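Local coordinates for GARP domain-containing protein (Trypanosoma brucei brucei TREU927, PDB 6XZ6) that binds the complement regulator factor H, probably at the parasite surface, as a receptor linked to increased transmission to tsetse flies, at residues Glu91-Glu96 and Ala189-Ala194. Numbering follows the deposited sequence.
Sequences EAAAME and AETVRA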
ATOM      1  N   GLU A  91     -13.262 -14.052  -9.443  1.00 24.67           N
ATOM      2  CA  GLU A  91     -11.946 -14.750  -9.474  1.00 24.87           C
ATOM      3  C   GLU A  91     -10.873 -13.847 -10.036  1.00 26.29           C
ATOM      4  O   GLU A  91      -9.800 -13.720  -9.446  1.00 25.74           O
ATOM      5  CB  GLU A  91     -11.960 -16.026 -10.366  1.00 27.10           C
ATOM      6  CG  GLU A  91     -12.187 -17.353  -9.663  1.00 42.06           C
ATOM      7  CD  GLU A  91     -11.056 -17.888  -8.808  1.00 73.42           C
ATOM      8  OE1 GLU A  91     -11.079 -19.107  -8.522  1.00 87.40           O
ATOM      9  OE2 GLU A  91     -10.162 -17.102  -8.409  1.00 63.75           O
ATOM     10  N   ALA A  92     -11.154 -13.259 -11.215  1.00 23.25           N
ATOM     11  CA  ALA A  92     -10.261 -12.345 -11.940  1.00 21.70           C
ATOM     12  C   ALA A  92     -10.042 -11.064 -11.165  1.00 25.29           C
ATOM     13  O   ALA A  92      -8.908 -10.661 -11.021  1.00 25.77           O
ATOM     14  CB  ALA A  92     -10.811 -12.053 -13.318  1.00 22.12           C
ATOM     15  N   ALA A  93     -11.088 -10.473 -10.576  1.00 22.03           N
ATOM     16  CA  ALA A  93     -10.911  -9.249  -9.788  1.00 21.17           C
ATOM     17  C   ALA A  93     -10.059  -9.468  -8.531  1.00 25.30           C
ATOM     18  O   ALA A  93      -9.185  -8.643  -8.279  1.00 25.85           O
ATOM     19  CB  ALA A  93     -12.254  -8.622  -9.448  1.00 22.47           C
ATOM     20  N   ALA A  94     -10.259 -10.599  -7.783  1.00 20.76           N
ATOM     21  CA  ALA A  94      -9.491 -10.950  -6.569  1.00 19.02           C
ATOM     22  C   ALA A  94      -8.032 -11.214  -6.888  1.00 23.14           C
ATOM     23  O   ALA A  94      -7.165 -10.856  -6.104  1.00 23.76           O
ATOM     24  CB  ALA A  94     -10.101 -12.142  -5.852  1.00 20.11           C
ATOM     25  N   MET A  95      -7.758 -11.815  -8.053  1.00 19.68           N
ATOM     26  CA  MET A  95      -6.418 -12.084  -8.575  1.00 17.52           C
ATOM     27  C   MET A  95      -5.733 -10.709  -8.760  1.00 21.42           C
ATOM     28  O   MET A  95      -4.576 -10.573  -8.370  1.00 21.80           O
ATOM     29  CB  MET A  95      -6.536 -12.894  -9.895  1.00 18.98           C
ATOM     30  CG  MET A  95      -5.266 -12.976 -10.731  1.00 20.96           C
ATOM     31  SD  MET A  95      -4.855 -11.497 -11.734  1.00 23.90           S
ATOM     32  CE  MET A  95      -6.001 -11.628 -13.024  1.00 19.98           C
ATOM     33  N   GLU A  96      -6.458  -9.678  -9.287  1.00 17.03           N
ATOM     34  CA  GLU A  96      -5.863  -8.336  -9.443  1.00 16.61           C
ATOM     35  C   GLU A  96      -5.571  -7.716  -8.077  1.00 22.14           C
ATOM     36  O   GLU A  96      -4.512  -7.140  -7.892  1.00 23.38           O
ATOM     37  CB  GLU A  96      -6.711  -7.368 -10.297  1.00 17.89           C
ATOM     38  CG  GLU A  96      -7.357  -7.913 -11.564  1.00 27.56           C
ATOM     39  CD  GLU A  96      -6.538  -8.071 -12.833  1.00 32.47           C
ATOM     40  OE1 GLU A  96      -7.154  -8.250 -13.912  1.00 35.86           O
ATOM     41  OE2 GLU A  96      -5.291  -8.046 -12.750  1.00  5.24           O
ATOM     42  N   ALA A 189     -13.697  -3.172  -5.569  1.00 22.40           N
ATOM     43  CA  ALA A 189     -15.083  -2.821  -5.907  1.00 23.68           C
ATOM     44  C   ALA A 189     -15.680  -3.794  -6.943  1.00 28.48           C
ATOM     45  O   ALA A 189     -16.841  -4.193  -6.814  1.00 30.19           O
ATOM     46  CB  ALA A 189     -15.155  -1.390  -6.426  1.00 24.40           C
ATOM     47  N   GLU A 190     -14.877  -4.187  -7.946  1.00 23.08           N
ATOM     48  CA  GLU A 190     -15.248  -5.152  -8.985  1.00 22.17           C
ATOM     49  C   GLU A 190     -15.530  -6.554  -8.380  1.00 25.07           C
ATOM     50  O   GLU A 190     -16.372  -7.269  -8.935  1.00 26.59           O
ATOM     51  CB  GLU A 190     -14.125  -5.278 -10.025  1.00 21.77           C
ATOM     52  CG  GLU A 190     -13.971  -4.134 -11.010  1.00 36.88           C
ATOM     53  CD  GLU A 190     -12.655  -4.109 -11.786  1.00 66.37           C
ATOM     54  OE1 GLU A 190     -12.035  -5.184 -11.971  1.00 74.05           O
ATOM     55  OE2 GLU A 190     -12.241  -3.005 -12.218  1.00 51.38           O
ATOM     56  N   THR A 191     -14.795  -6.981  -7.307  1.00 19.11           N
ATOM     57  CA  THR A 191     -15.051  -8.298  -6.677  1.00 20.23           C
ATOM     58  C   THR A 191     -16.365  -8.245  -5.912  1.00 29.41           C
ATOM     59  O   THR A 191     -17.182  -9.168  -6.003  1.00 31.95           O
ATOM     60  CB  THR A 191     -13.932  -8.837  -5.753  1.00 31.05           C
ATOM     61  OG1 THR A 191     -12.625  -8.364  -6.107  1.00 28.14           O
ATOM     62  CG2 THR A 191     -13.925 -10.349  -5.718  1.00 37.94           C
ATOM     63  N   VAL A 192     -16.586  -7.139  -5.191  1.00 26.30           N
ATOM     64  CA  VAL A 192     -17.802  -6.910  -4.416  1.00 28.10           C
ATOM     65  C   VAL A 192     -19.015  -6.853  -5.360  1.00 33.36           C
ATOM     66  O   VAL A 192     -20.022  -7.486  -5.064  1.00 34.53           O
ATOM     67  CB  VAL A 192     -17.643  -5.648  -3.516  1.00 31.91           C
ATOM     68  CG1 VAL A 192     -18.957  -5.221  -2.898  1.00 33.82           C
ATOM     69  CG2 VAL A 192     -16.576  -5.855  -2.435  1.00 30.45           C
ATOM     70  N   ARG A 193     -18.881  -6.158  -6.525  1.00 28.77           N
ATOM     71  CA  ARG A 193     -19.927  -5.990  -7.550  1.00 28.26           C
ATOM     72  C   ARG A 193     -20.351  -7.318  -8.146  1.00 31.24           C
ATOM     73  O   ARG A 193     -21.540  -7.550  -8.338  1.00 34.61           O
ATOM     74  CB  ARG A 193     -19.452  -5.038  -8.653  1.00 27.40           C
ATOM     75  CG  ARG A 193     -20.511  -4.060  -9.122  1.00 46.33           C
ATOM     76  CD  ARG A 193     -20.002  -3.073 -10.169  1.00 66.93           C
ATOM     77  NE  ARG A 193     -18.970  -2.161  -9.651  1.00 74.65           N
ATOM     78  CZ  ARG A 193     -17.717  -2.117 -10.103  1.00 88.04           C
ATOM     79  NH1 ARG A 193     -17.329  -2.918 -11.094  1.00 72.42           N
ATOM     80  NH2 ARG A 193     -16.846  -1.270  -9.573  1.00 75.83           N
ATOM     81  N   ALA A 194     -19.387  -8.197  -8.407  1.00 24.30           N
ATOM     82  CA  ALA A 194     -19.614  -9.526  -8.945  1.00 24.17           C
ATOM     83  C   ALA A 194     -20.187 -10.455  -7.880  1.00 29.41           C
ATOM     84  O   ALA A 194     -20.989 -11.317  -8.203  1.00 31.29           O
ATOM     85  CB  ALA A 194     -18.311 -10.078  -9.506  1.00 23.51           C
TER
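The methyl of A93 meets T191 and E190 across two antiparallel helices, a worked example of how alanine lets helices of a bundle come close. Its CB points at the other helix and lies 3.4 Å from T191 OG1, with E190 CB 3.9 Å from the same A93 CB on the neighbouring position of the helix. No hydrogen bond joins the two segments; they meet by van der Waals contact. The small side chain allows the axes of the two short segments to approach to 8.2 Å, at 158° between their N-to-C directions, and brings A93 CA within 5.3 Å of T191 CA.

T191 is turned so that its two branches do different work. A chi1 of -28° swings OG1 to the backbone-N side, from where it reaches back along its helix to hydrogen-bond the carbonyl O of A187; the hydroxyl is thus satisfied internally although it faces A93. CG2, roughly trans to N, approaches A94 CB at 4.2 Å. Farther out, the extended E190 carries its carboxylate to the exposed margin, where E190 OE1 and E96 OE1 stay 6.1 Å apart, while E96 pairs with R99.

The contact joins helix 67-125 to helix 165-208 in the long bundle, where T191 also touches A90, one turn before A94. Helix 4-61 packs against both, with A37 against A94 and A40 against T191.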